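Local coordinates for uncharacterized protein (Legionella pneumophila subsp. pneumophila str. Philadelphia 1, PDB 4RD8), which is of unknown function, a mainly helical single-chain protein of the DUF5636 family from a pathogenic bacterium, at residues 53-58 and 211-216; 57-62 and 69-74; 46-51 and 135-140. The protein carries 3 engineered substitutions. One frame throughout, in Å; residues are numbered along the deposited sequence. Where two conformers were deposited one is given.

Contact 1: residues 53-58 and 211-216; sequences EQLTMR and PVLREV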
loop_
_atom_site.group_PDB
_atom_site.type_symbol
_atom_site.label_atom_id
_atom_site.label_comp_id
_atom_site.label_asym_id
_atom_site.label_seq_id
_atom_site.Cartn_x
_atom_site.Cartn_y
_atom_site.Cartn_z
ATOM N N GLU A 53 -3.202 16.480 -0.158
ATOM C CA GLU A 53 -2.667 17.804 -0.431
ATOM C C GLU A 53 -1.803 17.799 -1.687
ATOM O O GLU A 53 -1.857 18.730 -2.490
ATOM C CB GLU A 53 -1.885 18.337 0.766
ATOM C CG GLU A 53 -1.460 19.779 0.598
ATOM C CD GLU A 53 -0.957 20.389 1.886
ATOM O OE1 GLU A 53 0.227 20.168 2.224
ATOM O OE2 GLU A 53 -1.744 21.096 2.552
ATOM N N GLN A 54 -1.017 16.742 -1.866
ATOM C CA GLN A 54 -0.195 16.627 -3.062
ATOM C C GLN A 54 -1.064 16.484 -4.318
ATOM O O GLN A 54 -0.790 17.101 -5.346
ATOM C CB GLN A 54 0.809 15.475 -2.919
ATOM C CG GLN A 54 1.834 15.706 -1.808
ATOM C CD GLN A 54 2.927 14.654 -1.787
ATOM O OE1 GLN A 54 3.144 13.952 -2.774
ATOM N NE2 GLN A 54 3.617 14.534 -0.653
ATOM N N LEU A 55 -2.124 15.691 -4.215
ATOM C CA LEU A 55 -3.086 15.531 -5.305
ATOM C C LEU A 55 -3.816 16.839 -5.633
ATOM O O LEU A 55 -3.955 17.207 -6.808
ATOM C CB LEU A 55 -4.096 14.437 -4.947
ATOM C CG LEU A 55 -5.218 14.114 -5.939
ATOM C CD1 LEU A 55 -4.636 13.668 -7.280
ATOM C CD2 LEU A 55 -6.143 13.037 -5.362
ATOM N N THR A 56 -4.281 17.533 -4.593
ATOM C CA THR A 56 -4.943 18.829 -4.754
ATOM C C THR A 56 -4.035 19.806 -5.490
ATOM O O THR A 56 -4.471 20.524 -6.396
ATOM C CB THR A 56 -5.310 19.443 -3.387
ATOM O OG1 THR A 56 -6.222 18.576 -2.703
ATOM C CG2 THR A 56 -5.944 20.805 -3.569
HETATM N N MSE A 57 -2.772 19.835 -5.078
HETATM C CA MSE A 57 -1.749 20.663 -5.708
HETATM C C MSE A 57 -1.628 20.329 -7.189
HETATM O O MSE A 57 -1.561 21.207 -8.048
HETATM C CB MSE A 57 -0.399 20.381 -5.047
HETATM C CG MSE A 57 0.214 21.550 -4.315
HETATM SE SE MSE A 57 2.125 21.241 -4.100
HETATM C CE MSE A 57 2.574 20.870 -5.956
ATOM N N ARG A 58 -1.588 19.032 -7.464
ATOM C CA ARG A 58 -1.390 18.498 -8.803
ATOM C C ARG A 58 -2.520 18.877 -9.753
ATOM O O ARG A 58 -2.274 19.391 -10.845
ATOM C CB ARG A 58 -1.281 16.981 -8.704
ATOM C CG ARG A 58 -0.535 16.312 -9.821
ATOM C CD ARG A 58 -0.307 14.851 -9.468
ATOM N NE ARG A 58 0.373 14.127 -10.535
ATOM C CZ ARG A 58 1.669 13.843 -10.536
ATOM N NH1 ARG A 58 2.437 14.216 -9.521
ATOM N NH2 ARG A 58 2.192 13.178 -11.555
ATOM N N PRO A 211 -10.967 15.516 1.071
ATOM C CA PRO A 211 -12.092 15.592 0.132
ATOM C C PRO A 211 -11.694 15.383 -1.328
ATOM O O PRO A 211 -12.499 14.854 -2.097
ATOM C CB PRO A 211 -12.616 17.013 0.334
ATOM C CG PRO A 211 -11.433 17.786 0.801
ATOM C CD PRO A 211 -10.664 16.833 1.664
ATOM N N VAL A 212 -10.482 15.790 -1.700
ATOM C CA VAL A 212 -10.024 15.651 -3.078
ATOM C C VAL A 212 -9.663 14.209 -3.402
ATOM O O VAL A 212 -10.079 13.673 -4.434
ATOM C CB VAL A 212 -8.846 16.594 -3.382
ATOM C CG1 VAL A 212 -8.321 16.351 -4.784
ATOM C CG2 VAL A 212 -9.287 18.041 -3.233
ATOM N N LEU A 213 -8.895 13.582 -2.516
ATOM C CA LEU A 213 -8.562 12.172 -2.655
ATOM C C LEU A 213 -9.843 11.346 -2.694
ATOM O O LEU A 213 -9.959 10.391 -3.459
ATOM C CB LEU A 213 -7.658 11.724 -1.501
ATOM C CG LEU A 213 -7.250 10.247 -1.431
ATOM C CD1 LEU A 213 -6.567 9.794 -2.717
ATOM C CD2 LEU A 213 -6.353 9.975 -0.219
ATOM N N ARG A 214 -10.817 11.744 -1.883
ATOM C CA ARG A 214 -12.072 11.009 -1.776
ATOM C C ARG A 214 -12.878 11.017 -3.075
ATOM O O ARG A 214 -13.300 9.966 -3.558
ATOM C CB ARG A 214 -12.913 11.571 -0.627
ATOM C CG ARG A 214 -14.380 11.184 -0.680
ATOM C CD ARG A 214 -15.194 11.963 0.341
ATOM N NE ARG A 214 -16.590 12.095 -0.062
ATOM C CZ ARG A 214 -17.545 12.636 0.689
ATOM N NH1 ARG A 214 -17.264 13.100 1.899
ATOM N NH2 ARG A 214 -18.785 12.711 0.229
ATOM N N GLU A 215 -13.078 12.201 -3.640
ATOM C CA GLU A 215 -13.894 12.349 -4.843
ATOM C C GLU A 215 -13.251 11.663 -6.053
ATOM O O GLU A 215 -13.945 11.045 -6.860
ATOM C CB GLU A 215 -14.143 13.827 -5.141
ATOM C CG GLU A 215 -15.121 14.087 -6.278
ATOM C CD GLU A 215 -15.363 15.565 -6.498
ATOM O OE1 GLU A 215 -14.888 16.369 -5.668
ATOM O OE2 GLU A 215 -16.023 15.926 -7.498
ATOM N N VAL A 216 -11.926 11.764 -6.166
ATOM C CA VAL A 216 -11.200 11.147 -7.275
ATOM C C VAL A 216 -11.336 9.623 -7.259
ATOM O O VAL A 216 -11.568 9.005 -8.298
ATOM C CB VAL A 216 -9.707 11.562 -7.287
ATOM C CG1 VAL A 216 -8.932 10.785 -8.350
ATOM C CG2 VAL A 216 -9.572 13.065 -7.511
#
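Leu55 reaches from helix 41-61 to Val212, Leu213 and Val216 and illustrates how one branched side chain can engage two turns of a crossing helix. From CB, which points to helix 211-218, the chain runs to CG, anti to the backbone N (chi1 179°). There Leu55 CG lies 4.0 Å from Val212 CG1, the two side chains crossing obliquely. The tip goes further: Leu55 CD2 comes 3.7 Å from Leu213 CA, against the partner backbone itself, and 4.2 Å from Leu213 CD1. One turn on, the same CD2 is 4.0 Å from Val216 CG2. Thr56 adds a flank by crossing Val212 at about a right angle, with Thr56 OG1 3.2 Å from Val212 CG2. That hydroxyl is hydrogen-bonded to Asn52 O of its own helix, which satisfies it beside a methyl group. The short helical segments approach to 8.7 Å and are inclined at 75°. Polar anchoring comes from one turn earlier, where Asn52 OD1 accepts the amide of Leu213. Helix 69-85 closes the junction from another side: its Leu78 touches Leu55, while its Ala71 and Leu75 touch Val216, making this a meeting of three helices.

Contact 2: residues 57-62 and 69-74; sequences MRLKEK and KGATKQ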
loop_
_atom_site.group_PDB
_atom_site.type_symbol
_atom_site.label_atom_id
_atom_site.label_comp_id
_atom_site.label_asym_id
_atom_site.label_seq_id
_atom_site.Cartn_x
_atom_site.Cartn_y
_atom_site.Cartn_z
HETATM N N MSE A 57 -2.772 19.835 -5.078
HETATM C CA MSE A 57 -1.749 20.663 -5.708
HETATM C C MSE A 57 -1.628 20.329 -7.189
HETATM O O MSE A 57 -1.561 21.207 -8.048
HETATM C CB MSE A 57 -0.399 20.381 -5.047
HETATM C CG MSE A 57 0.214 21.550 -4.315
HETATM SE SE MSE A 57 2.125 21.241 -4.100
HETATM C CE MSE A 57 2.574 20.870 -5.956
ATOM N N ARG A 58 -1.588 19.032 -7.464
ATOM C CA ARG A 58 -1.390 18.498 -8.803
ATOM C C ARG A 58 -2.520 18.877 -9.753
ATOM O O ARG A 58 -2.274 19.391 -10.845
ATOM C CB ARG A 58 -1.281 16.981 -8.704
ATOM C CG ARG A 58 -0.535 16.312 -9.821
ATOM C CD ARG A 58 -0.307 14.851 -9.468
ATOM N NE ARG A 58 0.373 14.127 -10.535
ATOM C CZ ARG A 58 1.669 13.843 -10.536
ATOM N NH1 ARG A 58 2.437 14.216 -9.521
ATOM N NH2 ARG A 58 2.192 13.178 -11.555
ATOM N N LEU A 59 -3.757 18.634 -9.322
ATOM C CA LEU A 59 -4.938 18.960 -10.122
ATOM C C LEU A 59 -5.010 20.445 -10.447
ATOM O O LEU A 59 -5.264 20.829 -11.592
ATOM C CB LEU A 59 -6.214 18.536 -9.392
ATOM C CG LEU A 59 -6.400 17.052 -9.077
ATOM C CD1 LEU A 59 -7.758 16.826 -8.432
ATOM C CD2 LEU A 59 -6.263 16.220 -10.335
ATOM N N LYS A 60 -4.785 21.275 -9.434
ATOM C CA LYS A 60 -4.889 22.725 -9.585
ATOM C C LYS A 60 -3.861 23.262 -10.571
ATOM O O LYS A 60 -4.175 24.110 -11.404
ATOM C CB LYS A 60 -4.727 23.421 -8.229
ATOM C CG LYS A 60 -5.898 23.228 -7.276
ATOM C CD LYS A 60 -5.602 23.810 -5.899
ATOM N N GLU A 61 -2.633 22.762 -10.469
ATOM C CA GLU A 61 -1.555 23.179 -11.364
ATOM C C GLU A 61 -1.918 22.909 -12.825
ATOM O O GLU A 61 -1.560 23.678 -13.716
ATOM C CB GLU A 61 -0.248 22.466 -10.989
ATOM C CG GLU A 61 0.986 22.963 -11.729
ATOM C CD GLU A 61 2.278 22.652 -10.985
ATOM N N LYS A 62 -2.659 21.829 -13.059
ATOM C CA LYS A 62 -3.008 21.411 -14.415
ATOM C C LYS A 62 -4.390 21.878 -14.848
ATOM O O LYS A 62 -4.859 21.519 -15.929
ATOM C CB LYS A 62 -2.896 19.890 -14.545
ATOM C CG LYS A 62 -1.470 19.431 -14.778
ATOM C CD LYS A 62 -1.263 17.967 -14.471
ATOM C CE LYS A 62 0.226 17.671 -14.361
ATOM N NZ LYS A 62 0.502 16.312 -13.823
ATOM N N LYS A 69 -11.800 13.489 -15.666
ATOM C CA LYS A 69 -11.159 12.226 -16.013
ATOM C C LYS A 69 -9.686 12.277 -15.644
ATOM O O LYS A 69 -9.185 11.401 -14.937
ATOM C CB LYS A 69 -11.310 11.938 -17.508
ATOM N N GLY A 70 -9.002 13.318 -16.110
ATOM C CA GLY A 70 -7.583 13.493 -15.857
ATOM C C GLY A 70 -7.188 13.434 -14.393
ATOM O O GLY A 70 -6.026 13.179 -14.078
ATOM N N ALA A 71 -8.147 13.676 -13.500
ATOM C CA ALA A 71 -7.911 13.531 -12.063
ATOM C C ALA A 71 -7.539 12.094 -11.691
ATOM O O ALA A 71 -6.611 11.863 -10.908
ATOM C CB ALA A 71 -9.135 13.997 -11.270
ATOM N N THR A 72 -8.277 11.128 -12.238
ATOM C CA THR A 72 -7.973 9.717 -12.005
ATOM C C THR A 72 -6.567 9.400 -12.507
ATOM O O THR A 72 -5.814 8.665 -11.865
ATOM C CB THR A 72 -8.996 8.789 -12.703
ATOM O OG1 THR A 72 -10.272 8.910 -12.061
ATOM C CG2 THR A 72 -8.540 7.333 -12.648
ATOM N N LYS A 73 -6.214 9.976 -13.652
ATOM C CA LYS A 73 -4.884 9.798 -14.218
ATOM C C LYS A 73 -3.830 10.444 -13.324
ATOM O O LYS A 73 -2.776 9.868 -13.085
ATOM C CB LYS A 73 -4.827 10.384 -15.631
ATOM C CG LYS A 73 -3.702 9.833 -16.491
ATOM C CD LYS A 73 -2.704 10.915 -16.878
ATOM C CE LYS A 73 -1.661 10.375 -17.851
ATOM N NZ LYS A 73 -0.756 11.455 -18.346
ATOM N N GLN A 74 -4.125 11.640 -12.817
ATOM C CA GLN A 74 -3.181 12.357 -11.962
ATOM C C GLN A 74 -2.884 11.632 -10.648
ATOM O O GLN A 74 -1.738 11.603 -10.197
ATOM C CB GLN A 74 -3.664 13.784 -11.695
ATOM C CG GLN A 74 -3.479 14.706 -12.882
ATOM C CD GLN A 74 -2.073 14.644 -13.431
ATOM O OE1 GLN A 74 -1.100 14.806 -12.695
ATOM N NE2 GLN A 74 -1.956 14.397 -14.730
#
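Gln74 meets Arg58 and Lys62 because its chain is bent at chi2 (-51°), which places CD away from the extended course, whereas Arg58 is extended from CG to NE and Lys62 is extended beyond CG. Arg58 NE and Lys62 NZ both converge on one carbonyl oxygen, Gln74 OE1. Arg58 NE donates to Gln74 OE1 at 2.7 Å through a bent bond; the oxygen sits at the edge of the guanidinium, tilted from its plane, the donor is likewise tilted from the carbonyl plane, and the guanidinium and amide planes are 21° apart. The two chains cross at about a right angle. Lys62 arrives tip to tip with Gln74, its NZ modelled 2.5 Å from Gln74 OE1, a very short separation whose exact value is doubtful. Two cationic donors near one oxygen would be expected to polarise the amide. The principle exemplified is a helix-loop-helix connection fastened near its turn: helix 41-61 ends just before Lys62, a short loop follows, and helix 69-85 returns at 135° to the first. Beneath the polar cluster the joint is apolar. Leu59 CD2 lies 3.6 Å from Ala71 CA and 3.8 Å from Ala71 CB, and it also touches Gln74 CB at 3.8 Å, bridging one turn of the second helix. Leu64 of the intervening loop packs on both Leu59 and Gln74. Further along helix 69-85, Glu81 forms a salt bridge with Arg58 NH2, the stronger polar tie of this guanidinium.

Contact 3: residues 46-51 and 135-140; sequences EQLIEL and WCLIIL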
loop_
_atom_site.group_PDB
_atom_site.type_symbol
_atom_site.label_atom_id
_atom_site.label_comp_id
_atom_site.label_asym_id
_atom_site.label_seq_id
_atom_site.Cartn_x
_atom_site.Cartn_y
_atom_site.Cartn_z
ATOM N N GLU A 46 -2.648 11.360 8.891
ATOM C CA GLU A 46 -1.649 12.386 8.612
ATOM C C GLU A 46 -1.070 12.210 7.208
ATOM O O GLU A 46 -0.911 13.184 6.478
ATOM C CB GLU A 46 -0.550 12.385 9.679
ATOM C CG GLU A 46 -1.061 12.757 11.075
ATOM C CD GLU A 46 0.035 12.802 12.124
ATOM O OE1 GLU A 46 1.107 12.216 11.883
ATOM O OE2 GLU A 46 -0.175 13.428 13.191
ATOM N N GLN A 47 -0.768 10.971 6.828
ATOM C CA GLN A 47 -0.286 10.703 5.473
ATOM C C GLN A 47 -1.390 10.784 4.409
ATOM O O GLN A 47 -1.118 11.123 3.262
ATOM C CB GLN A 47 0.482 9.373 5.396
ATOM C CG GLN A 47 1.930 9.475 5.868
ATOM C CD GLN A 47 2.038 9.862 7.335
ATOM O OE1 GLN A 47 1.497 9.176 8.200
ATOM N NE2 GLN A 47 2.716 10.974 7.616
ATOM N N LEU A 48 -2.629 10.471 4.783
ATOM C CA LEU A 48 -3.753 10.638 3.858
ATOM C C LEU A 48 -4.001 12.113 3.558
ATOM O O LEU A 48 -4.282 12.489 2.415
ATOM C CB LEU A 48 -5.035 9.983 4.398
ATOM C CG LEU A 48 -5.092 8.459 4.372
ATOM C CD1 LEU A 48 -6.275 7.951 5.184
ATOM C CD2 LEU A 48 -5.214 7.968 2.932
ATOM N N ILE A 49 -3.899 12.947 4.592
ATOM C CA ILE A 49 -3.956 14.392 4.418
ATOM C C ILE A 49 -2.850 14.862 3.463
ATOM O O ILE A 49 -3.099 15.677 2.570
ATOM C CB ILE A 49 -3.849 15.125 5.779
ATOM C CG1 ILE A 49 -5.146 14.936 6.575
ATOM C CG2 ILE A 49 -3.570 16.603 5.575
ATOM C CD1 ILE A 49 -5.034 15.308 8.031
ATOM N N GLU A 50 -1.644 14.328 3.638
ATOM C CA GLU A 50 -0.506 14.711 2.804
ATOM C C GLU A 50 -0.739 14.279 1.357
ATOM O O GLU A 50 -0.488 15.047 0.425
ATOM C CB GLU A 50 0.795 14.104 3.354
ATOM C CG GLU A 50 2.039 14.333 2.491
ATOM C CD GLU A 50 2.456 15.797 2.412
ATOM O OE1 GLU A 50 2.231 16.556 3.387
ATOM O OE2 GLU A 50 3.016 16.195 1.368
ATOM N N LEU A 51 -1.241 13.058 1.183
ATOM C CA LEU A 51 -1.525 12.526 -0.148
ATOM C C LEU A 51 -2.604 13.374 -0.809
ATOM O O LEU A 51 -2.503 13.720 -1.993
ATOM C CB LEU A 51 -1.975 11.069 -0.058
ATOM C CG LEU A 51 -2.240 10.365 -1.392
ATOM C CD1 LEU A 51 -0.957 10.244 -2.193
ATOM C CD2 LEU A 51 -2.866 8.990 -1.156
ATOM N N TRP A 135 0.895 1.302 0.472
ATOM C CA TRP A 135 2.325 1.494 0.298
ATOM C C TRP A 135 2.717 2.964 0.212
ATOM O O TRP A 135 3.714 3.369 0.808
ATOM C CB TRP A 135 2.876 0.615 -0.847
ATOM C CG TRP A 135 3.002 -0.774 -0.321
ATOM C CD1 TRP A 135 2.112 -1.797 -0.466
ATOM C CD2 TRP A 135 4.040 -1.255 0.550
ATOM N NE1 TRP A 135 2.556 -2.904 0.230
ATOM C CE2 TRP A 135 3.725 -2.593 0.866
ATOM C CE3 TRP A 135 5.201 -0.684 1.080
ATOM C CZ2 TRP A 135 4.553 -3.378 1.682
ATOM C CZ3 TRP A 135 6.017 -1.464 1.892
ATOM C CH2 TRP A 135 5.683 -2.798 2.187
ATOM N N CYS A 136 1.926 3.777 -0.485
ATOM C CA CYS A 136 2.203 5.212 -0.497
ATOM C C CYS A 136 2.166 5.802 0.914
ATOM O O CYS A 136 2.960 6.669 1.226
ATOM C CB CYS A 136 1.239 5.984 -1.408
ATOM S SG CYS A 136 1.468 5.631 -3.155
ATOM N N LEU A 137 1.237 5.347 1.755
ATOM C CA LEU A 137 1.147 5.877 3.121
ATOM C C LEU A 137 2.405 5.510 3.925
ATOM O O LEU A 137 2.968 6.346 4.642
ATOM C CB LEU A 137 -0.121 5.367 3.823
ATOM C CG LEU A 137 -1.443 5.810 3.176
ATOM C CD1 LEU A 137 -2.618 5.115 3.858
ATOM C CD2 LEU A 137 -1.615 7.336 3.247
ATOM N N ILE A 138 2.828 4.258 3.801
ATOM C CA ILE A 138 4.066 3.776 4.411
ATOM C C ILE A 138 5.279 4.586 3.952
ATOM O O ILE A 138 6.093 5.017 4.776
ATOM C CB ILE A 138 4.274 2.294 4.085
ATOM C CG1 ILE A 138 3.302 1.459 4.907
ATOM C CG2 ILE A 138 5.707 1.846 4.386
ATOM C CD1 ILE A 138 3.011 0.122 4.258
ATOM N N ILE A 139 5.389 4.804 2.644
ATOM C CA ILE A 139 6.502 5.574 2.087
ATOM C C ILE A 139 6.474 7.028 2.547
ATOM O O ILE A 139 7.493 7.555 2.966
ATOM C CB ILE A 139 6.524 5.503 0.548
ATOM C CG1 ILE A 139 6.726 4.053 0.111
ATOM C CG2 ILE A 139 7.609 6.420 -0.035
ATOM C CD1 ILE A 139 6.151 3.739 -1.284
ATOM N N LEU A 140 5.313 7.678 2.464
ATOM C CA LEU A 140 5.179 9.048 2.965
ATOM C C LEU A 140 5.494 9.158 4.458
ATOM O O LEU A 140 6.099 10.134 4.892
ATOM C CB LEU A 140 3.779 9.605 2.679
ATOM C CG LEU A 140 3.434 9.814 1.197
ATOM C CD1 LEU A 140 1.947 10.136 1.047
ATOM C CD2 LEU A 140 4.261 10.940 0.598
#
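Leu137 and Leu140 press on Gln47 and Leu48, while the flat group of their helix, the indole of Trp135, serves a different interface. One face of that ring carries Ile138 CD1, 3.9 Å above the plane and offset toward the rim, and Tyr162 meets the indole in a T-shaped (edge-to-face) pair. The contact with helix 41-61 is instead made by aliphatic groups. Leu137 CD2 is set between two residues, 3.6 Å from Gln47 CB and 3.7 Å from Leu48 CD2, and it also touches the backbone at Leu48 N. CG of Leu137 stands anti to the carbonyl carbon (chi1 -63°), from where CD2 reaches both residues. Gln47 takes part through its methylenes: Gln47 CG is 3.5 Å from Leu137 O and 3.7 Å from Leu140 CB, and the chains of Gln47 and Leu140 slide past each other in opposite directions. Beyond this pair, Leu140 CD1 rests 3.9 Å from Gln47 O and 4.2 Å from Leu51 CB, carrying the packing on to the next turn. Other helices enclose the leucines, with His201 and Ile202 of helix 195-204 on Leu48, Leu198 on Leu137, and Leu78 of helix 69-85 on Leu51. Crossing at 100°, the two segments exemplify the near-perpendicular helix packing found in the cores of all-alpha folds.

In the fold
Helix 41-61 takes part in all three contacts, which follow one another along it and change in character as they go. Contact 3, centred about 9 Å from the middle of the chain, is interior and apolar. Contact 1 lies farther out, about 17 Å away, and remains hydrophobic; it joins contact 3 through Leu213 CD2, which packs on Leu48 and Leu51. Contact 2, centred about 21 Å from the centre of the chain, is the outermost. It alone has hydrogen bonds between its segments, given by Arg58 and an exposed lysine, Lys62. Contacts 1 and 2 touch where Val212 meets Leu59 and Val216 meets Ala71, whereas contacts 2 and 3 do not touch.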